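Local coordinates for mutual gliding-motility protein MglA (Myxococcus xanthus DK 1622, PDB 6H17), which binds and hydrolyses GTP as a small Ras-like GTPase, the intracellular switch that coordinates both gliding motilities and sets the direction and speed of movement, at residues T26-Y31 against V137-K142; N141-D144 against T150-E153. All blocks are in the same frame, centred on the assembly; numbering follows the deposited sequence. Where two conformers were deposited one is given.

Both contacts border on the same nucleotide, the GTP analogue GTPgammaS, and they share Asn141, the last residue of strand 136-141, and Lys142 just after it. Contact 1 (26-31 with 137-142) lies deep in the domain, its centre about 8 Å from that of the chain, and joins the helix under the phosphates to the strand that leads to the base. Contact 2 (141-144 with 150-153) is a surface contact, its centre about 18 Å from that of the chain; its loop reaches the nucleotide through Asn141, Lys142 and Asp144. The contact centres are about 13 Å apart, and Tyr140 CD2 packs on Val151 CG1 at 4.2 Å.

Contact 1 of 2, residues T26-Y31 against V137-K142; sequences TTNLQY and VIQYNK. With MG (magnesium ion), chain B; GSP (5'-guanosine-diphosphate-monothiophosphate), chain C.
Asn28 and Gln139 come from opposite directions across the gap between helix 25-35 and strand 136-141 and pair amide to amide, nearly coplanar. Two hydrogen bonds join them: Asn28 ND2 gives to Gln139 OE1 at 2.9 Å, in the carbonyl plane and on a lone pair, and Gln139 NE2 gives to Asn28 OD1 at 3.0 Å, tilted slightly from the plane of that carbonyl. Both are fairly straight, and the two amide planes lie only 23° apart, so each group holds the other nearly flat. Gln139 spans the gap with its CG anti to the backbone N (chi1 -176°) and its chain extended beyond. Each donor has a second use: Asn28 ND2 also bonds Gly24 O, and Gln139 NE2 bonds Thr179 OG1, which ties the pair to the phosphate loop and to helix 176-193. Val102 packs against both side chains, and the pair is buried.

The phosphate end is the wetter side: Thr26 is partly exposed and three waters sit on the metal. Thr26 OG1 binds the magnesium ion at 2.1 Å, and nucleotide oxygens O2B and O2G complete six ligands. Thr26 N bonds O2B, while Thr27 grips O1A twice, from its backbone N and from OG1 at 2.7 Å. With OG1 beside the backbone N (chi1 -61°), Thr27 can turn both donors on that one oxygen. On the strand side, Asn141 ND2 reaches guanine N7 at 3.0 Å, its own OD1 being fastened to Ala170 N. In this protein the amide pair links two elements characteristic of the P-loop GTPase fold of the Ras and Arf families: a helix start that holds phosphates and magnesium, and a neighbouring strand that delivers the base-reading asparagine.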
ATOM      1  N   THR A  26      -2.993  -7.815   3.046  1.00 10.56           N
ATOM      2  CA  THR A  26      -3.950  -8.608   2.286  1.00 10.92           C
ATOM      3  C   THR A  26      -5.374  -8.271   2.707  1.00 11.61           C
ATOM      4  O   THR A  26      -6.261  -8.138   1.860  1.00 11.52           O
ATOM      5  CB  THR A  26      -3.637 -10.090   2.478  1.00 11.47           C
ATOM      6  OG1 THR A  26      -2.352 -10.368   1.890  1.00 12.36           O
ATOM      7  CG2 THR A  26      -4.706 -10.984   1.825  1.00 12.77           C
ATOM      8  N   THR A  27      -5.602  -8.104   4.018  1.00 11.20           N
ATOM      9  CA  THR A  27      -6.947  -7.816   4.520  1.00 10.52           C
ATOM     10  C   THR A  27      -7.464  -6.498   3.963  1.00 10.63           C
ATOM     11  O   THR A  27      -8.651  -6.385   3.627  1.00 11.47           O
ATOM     12  CB  THR A  27      -6.907  -7.761   6.045  1.00 11.70           C
ATOM     13  OG1 THR A  27      -6.484  -9.021   6.570  1.00 12.58           O
ATOM     14  CG2 THR A  27      -8.289  -7.479   6.634  1.00 12.98           C
ATOM     15  N   ASN A  28      -6.596  -5.488   3.841  1.00 11.17           N
ATOM     16  CA  ASN A  28      -7.007  -4.237   3.214  1.00 10.28           C
ATOM     17  C   ASN A  28      -7.565  -4.492   1.816  1.00 11.07           C
ATOM     18  O   ASN A  28      -8.642  -4.003   1.458  1.00 11.24           O
ATOM     19  CB  ASN A  28      -5.829  -3.253   3.120  1.00 11.28           C
ATOM     20  CG  ASN A  28      -5.748  -2.277   4.291  1.00 10.57           C
ATOM     21  OD1 ASN A  28      -6.260  -1.163   4.200  1.00 11.05           O
ATOM     22  ND2 ASN A  28      -5.061  -2.657   5.348  1.00 10.90           N
ATOM     23  N   LEU A  29      -6.806  -5.208   0.977  1.00 10.79           N
ATOM     24  CA  LEU A  29      -7.265  -5.454  -0.396  1.00 11.39           C
ATOM     25  C   LEU A  29      -8.530  -6.305  -0.439  1.00 11.97           C
ATOM     26  O   LEU A  29      -9.379  -6.109  -1.314  1.00 12.32           O
ATOM     27  CB  LEU A  29      -6.158  -6.065  -1.247  1.00 12.15           C
ATOM     28  CG  LEU A  29      -5.263  -5.049  -1.962  1.00 13.37           C
ATOM     29  CD1 LEU A  29      -4.485  -4.174  -1.012  1.00 13.68           C
ATOM     30  CD2 LEU A  29      -4.334  -5.746  -2.953  1.00 13.66           C
ATOM     31  N   GLN A  30      -8.669  -7.258   0.481  1.00 11.56           N
ATOM     32  CA  GLN A  30      -9.886  -8.073   0.522  0.57 11.17           C
ATOM     33  C   GLN A  30     -11.102  -7.209   0.814  1.00 11.65           C
ATOM     34  O   GLN A  30     -12.162  -7.375   0.191  1.00 13.04           O
ATOM     35  CB  GLN A  30      -9.738  -9.191   1.563  0.57 14.06           C
ATOM     36  CG  GLN A  30      -8.739 -10.247   1.138  0.57 13.19           C
ATOM     37  CD  GLN A  30      -8.322 -11.264   2.203  0.57 19.48           C
ATOM     38  OE1 GLN A  30      -8.311 -10.999   3.414  0.57 19.34           O
ATOM     39  NE2 GLN A  30      -7.926 -12.444   1.728  0.57 18.11           N
ATOM     40  N   TYR A  31     -10.991  -6.277   1.768  1.00 11.80           N
ATOM     41  CA  TYR A  31     -12.112  -5.400   2.078  1.00 11.16           C
ATOM     42  C   TYR A  31     -12.418  -4.498   0.888  1.00 11.99           C
ATOM     43  O   TYR A  31     -13.583  -4.326   0.502  1.00 12.41           O
ATOM     44  CB  TYR A  31     -11.805  -4.549   3.320  1.00 12.17           C
ATOM     45  CG  TYR A  31     -13.023  -3.766   3.752  1.00 11.36           C
ATOM     46  CD1 TYR A  31     -13.965  -4.345   4.581  1.00 12.43           C
ATOM     47  CD2 TYR A  31     -13.274  -2.490   3.255  1.00 11.64           C
ATOM     48  CE1 TYR A  31     -15.120  -3.675   4.918  1.00 13.23           C
ATOM     49  CE2 TYR A  31     -14.418  -1.802   3.622  1.00 12.85           C
ATOM     50  CZ  TYR A  31     -15.333  -2.406   4.438  1.00 12.92           C
ATOM     51  OH  TYR A  31     -16.497  -1.757   4.801  1.00 16.63           O
ATOM     52  N   VAL A 137       1.197   7.201   2.327  1.00 12.10           N
ATOM     53  CA  VAL A 137       0.234   7.299   3.420  1.00 11.92           C
ATOM     54  C   VAL A 137       0.532   6.178   4.391  1.00 12.04           C
ATOM     55  O   VAL A 137       0.919   5.078   3.980  1.00 12.72           O
ATOM     56  CB  VAL A 137      -1.208   7.191   2.893  1.00 13.67           C
ATOM     57  CG1 VAL A 137      -2.234   7.145   4.023  1.00 20.09           C
ATOM     58  CG2 VAL A 137      -1.501   8.340   1.912  1.00 16.79           C
ATOM     59  N   ILE A 138       0.359   6.444   5.672  1.00 11.26           N
ATOM     60  CA  ILE A 138       0.560   5.438   6.712  1.00 11.40           C
ATOM     61  C   ILE A 138      -0.771   5.092   7.369  1.00 10.31           C
ATOM     62  O   ILE A 138      -1.602   5.973   7.645  1.00 12.52           O
ATOM     63  CB  ILE A 138       1.623   5.867   7.749  1.00 11.94           C
ATOM     64  CG1 ILE A 138       1.962   4.672   8.664  1.00 12.21           C
ATOM     65  CG2 ILE A 138       1.197   7.071   8.547  1.00 13.66           C
ATOM     66  CD1 ILE A 138       3.332   4.814   9.361  1.00 14.63           C
ATOM     67  N   GLN A 139      -0.966   3.808   7.626  1.00 11.22           N
ATOM     68  CA  GLN A 139      -2.156   3.286   8.276  1.00 10.48           C
ATOM     69  C   GLN A 139      -1.775   2.622   9.585  1.00 11.10           C
ATOM     70  O   GLN A 139      -0.894   1.754   9.612  1.00 11.76           O
ATOM     71  CB  GLN A 139      -2.827   2.271   7.358  1.00 10.66           C
ATOM     72  CG  GLN A 139      -4.133   1.729   7.910  1.00 11.51           C
ATOM     73  CD  GLN A 139      -4.712   0.640   7.055  1.00 10.84           C
ATOM     74  OE1 GLN A 139      -4.462  -0.542   7.283  1.00 10.97           O
ATOM     75  NE2 GLN A 139      -5.501   1.029   6.048  1.00 11.73           N
ATOM     76  N   TYR A 140      -2.436   3.011  10.664  1.00 10.40           N
ATOM     77  CA  TYR A 140      -2.257   2.375  11.967  1.00 11.13           C
ATOM     78  C   TYR A 140      -3.376   1.355  12.111  1.00 10.15           C
ATOM     79  O   TYR A 140      -4.482   1.685  12.539  1.00 11.12           O
ATOM     80  CB  TYR A 140      -2.278   3.399  13.093  1.00 13.01           C
ATOM     81  CG  TYR A 140      -1.331   4.572  12.909  1.00 12.05           C
ATOM     82  CD1 TYR A 140      -0.046   4.406  12.387  1.00 13.10           C
ATOM     83  CD2 TYR A 140      -1.731   5.859  13.240  1.00 14.59           C
ATOM     84  CE1 TYR A 140       0.813   5.501  12.230  1.00 14.50           C
ATOM     85  CE2 TYR A 140      -0.888   6.941  13.079  1.00 14.89           C
ATOM     86  CZ  TYR A 140       0.379   6.745  12.570  1.00 13.66           C
ATOM     87  OH  TYR A 140       1.245   7.817  12.392  1.00 16.15           O
ATOM     88  N   ASN A 141      -3.088   0.116  11.731  1.00 11.16           N
ATOM     89  CA  ASN A 141      -4.095  -0.935  11.679  1.00 11.07           C
ATOM     90  C   ASN A 141      -4.184  -1.660  13.015  1.00 10.64           C
ATOM     91  O   ASN A 141      -3.340  -1.518  13.905  1.00 11.31           O
ATOM     92  CB  ASN A 141      -3.780  -1.894  10.523  1.00 10.75           C
ATOM     93  CG  ASN A 141      -4.911  -2.822  10.204  1.00 10.93           C
ATOM     94  OD1 ASN A 141      -6.087  -2.437  10.269  1.00 11.23           O
ATOM     95  ND2 ASN A 141      -4.586  -4.062   9.875  1.00 10.58           N
ATOM     96  N   LYS A 142      -5.241  -2.443  13.155  1.00 10.56           N
ATOM     97  CA  LYS A 142      -5.507  -3.230  14.372  1.00 10.71           C
ATOM     98  C   LYS A 142      -5.819  -2.346  15.583  1.00 11.59           C
ATOM     99  O   LYS A 142      -5.477  -2.676  16.721  1.00 11.82           O
ATOM    100  CB  LYS A 142      -4.423  -4.267  14.688  1.00 11.18           C
ATOM    101  CG  LYS A 142      -3.943  -5.042  13.459  1.00 11.52           C
ATOM    102  CD  LYS A 142      -3.389  -6.408  13.821  1.00 11.86           C
ATOM    103  CE  LYS A 142      -2.892  -7.129  12.582  1.00 11.52           C
ATOM    104  NZ  LYS A 142      -2.132  -8.365  12.960  1.00 13.47           N
TER
HETATM  105 MG    MG B 301      -0.582 -11.054   2.805  1.00 12.47          MG
HETATM  106  PG  GSP C 302       1.861 -11.146   5.043  1.00 12.13           P
HETATM  107  O3B GSP C 302       0.648 -10.525   5.982  1.00 11.42           O
HETATM  108  S1G GSP C 302       2.636 -12.521   6.057  1.00 14.65           S
HETATM  109  O2G GSP C 302       1.181 -11.580   3.728  1.00 14.69           O
HETATM  110  O3G GSP C 302       2.804  -9.969   4.773  1.00 13.52           O
HETATM  111  PB  GSP C 302      -0.496  -9.471   5.681  1.00 11.11           P
HETATM  112  O1B GSP C 302      -0.038  -8.102   6.018  1.00 10.39           O
HETATM  113  O2B GSP C 302      -1.039  -9.661   4.316  1.00 11.13           O
HETATM  114  PA  GSP C 302      -3.102 -10.322   6.611  1.00 12.17           P
HETATM  115  O1A GSP C 302      -3.856  -9.249   5.981  1.00 12.44           O
HETATM  116  O2A GSP C 302      -3.171 -11.659   6.015  1.00 14.33           O
HETATM  117  O3A GSP C 302      -1.580  -9.898   6.794  1.00 11.27           O
HETATM  118  O5' GSP C 302      -3.562 -10.343   8.140  1.00 12.22           O
HETATM  119  C5' GSP C 302      -2.961 -11.243   9.057  1.00 13.11           C
HETATM  120  C4' GSP C 302      -3.926 -11.566  10.191  1.00 14.77           C
HETATM  121  O4' GSP C 302      -4.239 -10.360  10.915  1.00 14.17           O
HETATM  122  C3' GSP C 302      -5.235 -12.115   9.685  1.00 14.90           C
HETATM  123  O3' GSP C 302      -5.694 -13.130  10.562  1.00 23.55           O
HETATM  124  C2' GSP C 302      -6.208 -10.938   9.717  1.00 15.24           C
HETATM  125  O2' GSP C 302      -7.556 -11.271   9.873  1.00 16.83           O
HETATM  126  C1' GSP C 302      -5.645 -10.176  10.925  1.00 12.82           C
HETATM  127  N9  GSP C 302      -5.946  -8.750  10.929  1.00 12.11           N
HETATM  128  C8  GSP C 302      -5.709  -7.885   9.907  1.00 11.63           C
HETATM  129  N7  GSP C 302      -6.115  -6.647  10.258  1.00 11.28           N
HETATM  130  C5  GSP C 302      -6.617  -6.739  11.530  1.00 10.46           C
HETATM  131  C6  GSP C 302      -7.186  -5.803  12.392  1.00 11.70           C
HETATM  132  O6  GSP C 302      -7.341  -4.584  12.138  1.00 11.84           O
HETATM  133  N1  GSP C 302      -7.599  -6.275  13.598  1.00 10.71           N
HETATM  134  C2  GSP C 302      -7.456  -7.587  13.975  1.00 11.78           C
HETATM  135  N2  GSP C 302      -7.870  -7.957  15.174  1.00 12.55           N
HETATM  136  N3  GSP C 302      -6.913  -8.514  13.153  1.00 11.81           N
HETATM  137  C4  GSP C 302      -6.517  -8.057  11.951  1.00 11.48           C
HETATM  138  O   HOH W   1       0.551  -9.614   1.720  1.00 13.38           O
HETATM  139  O   HOH W   2      -0.369 -12.387   1.275  1.00 15.28           O
HETATM  140  O   HOH W   3      -1.712 -12.468   3.824  1.00 14.14           O

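Contact 2 of 2, residues N141-D144 against T150-E153; sequences NKRD and TVEE. With GSP (5'-guanosine-diphosphate-monothiophosphate), chain C.
Arg143 and Val151 are the closest backbone neighbours here, their CA atoms 8.6 Å apart, where the irregular loop 141-144 faces the first turn of helix 151-158. Arg143 fills the gap with a chain bent at chi2 and chi3 (-53° and -50°), which lays its guanidinium beside the helix start. Val151 CG2 sits over one face of that group, toward its rim and 3.6 Å from Arg143 NH2, and the two side chains cross at about a right angle. The strongest polar partner of the guanidinium is Val149 O, bonded by NH1. Thr150 and Glu153 close the helix start with a capping box: Glu153 N donates to Thr150 OG1 at 3.2 Å, and Thr150 N returns a weak bond to Glu153 OE2. Residues 141-144 themselves spell NKRD, the N/TKxD guanine-specificity motif of Ras-like GTPases. Asp144 takes guanine N1 on OD2 at 2.8 Å and N2 on OD1 at 2.9 Å. The extended Lys142 chain runs along the purine, CG 3.5 Å from C6, with CD and CE following toward C4; its NZ pairs with Asp104 and bonds Leu22 O. Cut back to alanine, this position would probably lose the hydrocarbon cover on the purine and leave Asp104 without its salt-bridge mate.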
ATOM      1  N   ASN A 141      -3.088   0.116  11.731  1.00 11.16           N
ATOM      2  CA  ASN A 141      -4.095  -0.935  11.679  1.00 11.07           C
ATOM      3  C   ASN A 141      -4.184  -1.660  13.015  1.00 10.64           C
ATOM      4  O   ASN A 141      -3.340  -1.518  13.905  1.00 11.31           O
ATOM      5  CB  ASN A 141      -3.780  -1.894  10.523  1.00 10.75           C
ATOM      6  CG  ASN A 141      -4.911  -2.822  10.204  1.00 10.93           C
ATOM      7  OD1 ASN A 141      -6.087  -2.437  10.269  1.00 11.23           O
ATOM      8  ND2 ASN A 141      -4.586  -4.062   9.875  1.00 10.58           N
ATOM      9  N   LYS A 142      -5.241  -2.443  13.155  1.00 10.56           N
ATOM     10  CA  LYS A 142      -5.507  -3.230  14.372  1.00 10.71           C
ATOM     11  C   LYS A 142      -5.819  -2.346  15.583  1.00 11.59           C
ATOM     12  O   LYS A 142      -5.477  -2.676  16.721  1.00 11.82           O
ATOM     13  CB  LYS A 142      -4.423  -4.267  14.688  1.00 11.18           C
ATOM     14  CG  LYS A 142      -3.943  -5.042  13.459  1.00 11.52           C
ATOM     15  CD  LYS A 142      -3.389  -6.408  13.821  1.00 11.86           C
ATOM     16  CE  LYS A 142      -2.892  -7.129  12.582  1.00 11.52           C
ATOM     17  NZ  LYS A 142      -2.132  -8.365  12.960  1.00 13.47           N
ATOM     18  N   ARG A 143      -6.568  -1.259  15.354  1.00 10.80           N
ATOM     19  CA  ARG A 143      -6.957  -0.378  16.449  1.00 11.82           C
ATOM     20  C   ARG A 143      -7.914  -1.042  17.422  1.00 12.44           C
ATOM     21  O   ARG A 143      -8.100  -0.526  18.527  1.00 13.89           O
ATOM     22  CB  ARG A 143      -7.607   0.909  15.927  1.00 13.05           C
ATOM     23  CG  ARG A 143      -6.746   1.741  14.991  1.00 13.38           C
ATOM     24  CD  ARG A 143      -5.381   2.066  15.555  1.00 13.34           C
ATOM     25  NE  ARG A 143      -5.490   2.618  16.899  1.00 13.78           N
ATOM     26  CZ  ARG A 143      -4.506   2.648  17.785  1.00 12.82           C
ATOM     27  NH1 ARG A 143      -3.308   2.211  17.465  1.00 12.90           N
ATOM     28  NH2 ARG A 143      -4.713   3.158  18.990  1.00 15.77           N
ATOM     29  N   ASP A 144      -8.511  -2.171  17.046  1.00 11.78           N
ATOM     30  CA  ASP A 144      -9.473  -2.873  17.876  1.00 13.52           C
ATOM     31  C   ASP A 144      -8.831  -3.672  18.996  1.00 13.42           C
ATOM     32  O   ASP A 144      -9.540  -4.110  19.908  1.00 15.05           O
ATOM     33  CB  ASP A 144     -10.291  -3.839  17.000  1.00 13.64           C
ATOM     34  CG  ASP A 144      -9.428  -4.868  16.300  1.00 13.18           C
ATOM     35  OD1 ASP A 144      -9.678  -6.078  16.478  1.00 14.37           O
ATOM     36  OD2 ASP A 144      -8.490  -4.482  15.574  1.00 12.52           O
ATOM     37  N   THR A 150      -1.078   3.634  21.596  1.00 14.09           N
ATOM     38  CA  THR A 150      -1.944   4.780  21.345  1.00 15.20           C
ATOM     39  C   THR A 150      -1.594   5.423  20.000  1.00 15.07           C
ATOM     40  O   THR A 150      -0.482   5.288  19.486  1.00 15.18           O
ATOM     41  CB  THR A 150      -1.831   5.836  22.449  1.00 15.87           C
ATOM     42  OG1 THR A 150      -0.565   6.494  22.329  1.00 16.42           O
ATOM     43  CG2 THR A 150      -1.977   5.231  23.816  1.00 16.49           C
ATOM     44  N   VAL A 151      -2.569   6.121  19.416  1.00 15.42           N
ATOM     45  CA  VAL A 151      -2.342   6.737  18.110  1.00 15.69           C
ATOM     46  C   VAL A 151      -1.213   7.760  18.195  1.00 14.37           C
ATOM     47  O   VAL A 151      -0.362   7.854  17.306  1.00 16.54           O
ATOM     48  CB  VAL A 151      -3.639   7.360  17.566  1.00 16.94           C
ATOM     49  CG1 VAL A 151      -3.318   8.179  16.311  1.00 20.39           C
ATOM     50  CG2 VAL A 151      -4.650   6.295  17.268  1.00 19.85           C
ATOM     51  N   GLU A 152      -1.187   8.542  19.269  1.00 16.12           N
ATOM     52  CA  GLU A 152      -0.136   9.533  19.428  1.00 16.32           C
ATOM     53  C   GLU A 152       1.230   8.869  19.462  1.00 17.29           C
ATOM     54  O   GLU A 152       2.193   9.382  18.885  1.00 17.52           O
ATOM     55  CB  GLU A 152      -0.368  10.331  20.707  1.00 20.62           C
ATOM     56  CG  GLU A 152       0.609  11.474  20.895  1.00 34.63           C
ATOM     57  CD  GLU A 152       0.378  12.242  22.186  1.00 56.77           C
ATOM     58  OE1 GLU A 152       1.058  13.269  22.393  1.00 70.02           O
ATOM     59  OE2 GLU A 152      -0.480  11.822  22.993  1.00 61.97           O
ATOM     60  N   GLU A 153       1.339   7.726  20.140  1.00 15.34           N
ATOM     61  CA  GLU A 153       2.615   7.022  20.188  1.00 14.69           C
ATOM     62  C   GLU A 153       2.976   6.406  18.835  1.00 15.35           C
ATOM     63  O   GLU A 153       4.160   6.358  18.469  1.00 15.89           O
ATOM     64  CB  GLU A 153       2.588   5.951  21.277  1.00 16.22           C
ATOM     65  CG  GLU A 153       2.572   6.487  22.669  1.00 17.51           C
ATOM     66  CD  GLU A 153       1.977   5.479  23.663  1.00 18.61           C
ATOM     67  OE1 GLU A 153       1.765   5.874  24.816  1.00 22.48           O
ATOM     68  OE2 GLU A 153       1.702   4.321  23.287  1.00 21.49           O
TER
HETATM   69  PG  GSP C 302       1.861 -11.146   5.043  1.00 12.13           P
HETATM   70  O3B GSP C 302       0.648 -10.525   5.982  1.00 11.42           O
HETATM   71  S1G GSP C 302       2.636 -12.521   6.057  1.00 14.65           S
HETATM   72  O2G GSP C 302       1.181 -11.580   3.728  1.00 14.69           O
HETATM   73  O3G GSP C 302       2.804  -9.969   4.773  1.00 13.52           O
HETATM   74  PB  GSP C 302      -0.496  -9.471   5.681  1.00 11.11           P
HETATM   75  O1B GSP C 302      -0.038  -8.102   6.018  1.00 10.39           O
HETATM   76  O2B GSP C 302      -1.039  -9.661   4.316  1.00 11.13           O
HETATM   77  PA  GSP C 302      -3.102 -10.322   6.611  1.00 12.17           P
HETATM   78  O1A GSP C 302      -3.856  -9.249   5.981  1.00 12.44           O
HETATM   79  O2A GSP C 302      -3.171 -11.659   6.015  1.00 14.33           O
HETATM   80  O3A GSP C 302      -1.580  -9.898   6.794  1.00 11.27           O
HETATM   81  O5' GSP C 302      -3.562 -10.343   8.140  1.00 12.22           O
HETATM   82  C5' GSP C 302      -2.961 -11.243   9.057  1.00 13.11           C
HETATM   83  C4' GSP C 302      -3.926 -11.566  10.191  1.00 14.77           C
HETATM   84  O4' GSP C 302      -4.239 -10.360  10.915  1.00 14.17           O
HETATM   85  C3' GSP C 302      -5.235 -12.115   9.685  1.00 14.90           C
HETATM   86  O3' GSP C 302      -5.694 -13.130  10.562  1.00 23.55           O
HETATM   87  C2' GSP C 302      -6.208 -10.938   9.717  1.00 15.24           C
HETATM   88  O2' GSP C 302      -7.556 -11.271   9.873  1.00 16.83           O
HETATM   89  C1' GSP C 302      -5.645 -10.176  10.925  1.00 12.82           C
HETATM   90  N9  GSP C 302      -5.946  -8.750  10.929  1.00 12.11           N
HETATM   91  C8  GSP C 302      -5.709  -7.885   9.907  1.00 11.63           C
HETATM   92  N7  GSP C 302      -6.115  -6.647  10.258  1.00 11.28           N
HETATM   93  C5  GSP C 302      -6.617  -6.739  11.530  1.00 10.46           C
HETATM   94  C6  GSP C 302      -7.186  -5.803  12.392  1.00 11.70           C
HETATM   95  O6  GSP C 302      -7.341  -4.584  12.138  1.00 11.84           O
HETATM   96  N1  GSP C 302      -7.599  -6.275  13.598  1.00 10.71           N
HETATM   97  C2  GSP C 302      -7.456  -7.587  13.975  1.00 11.78           C
HETATM   98  N2  GSP C 302      -7.870  -7.957  15.174  1.00 12.55           N
HETATM   99  N3  GSP C 302      -6.913  -8.514  13.153  1.00 11.81           N
HETATM  100  C4  GSP C 302      -6.517  -8.057  11.951  1.00 11.48           C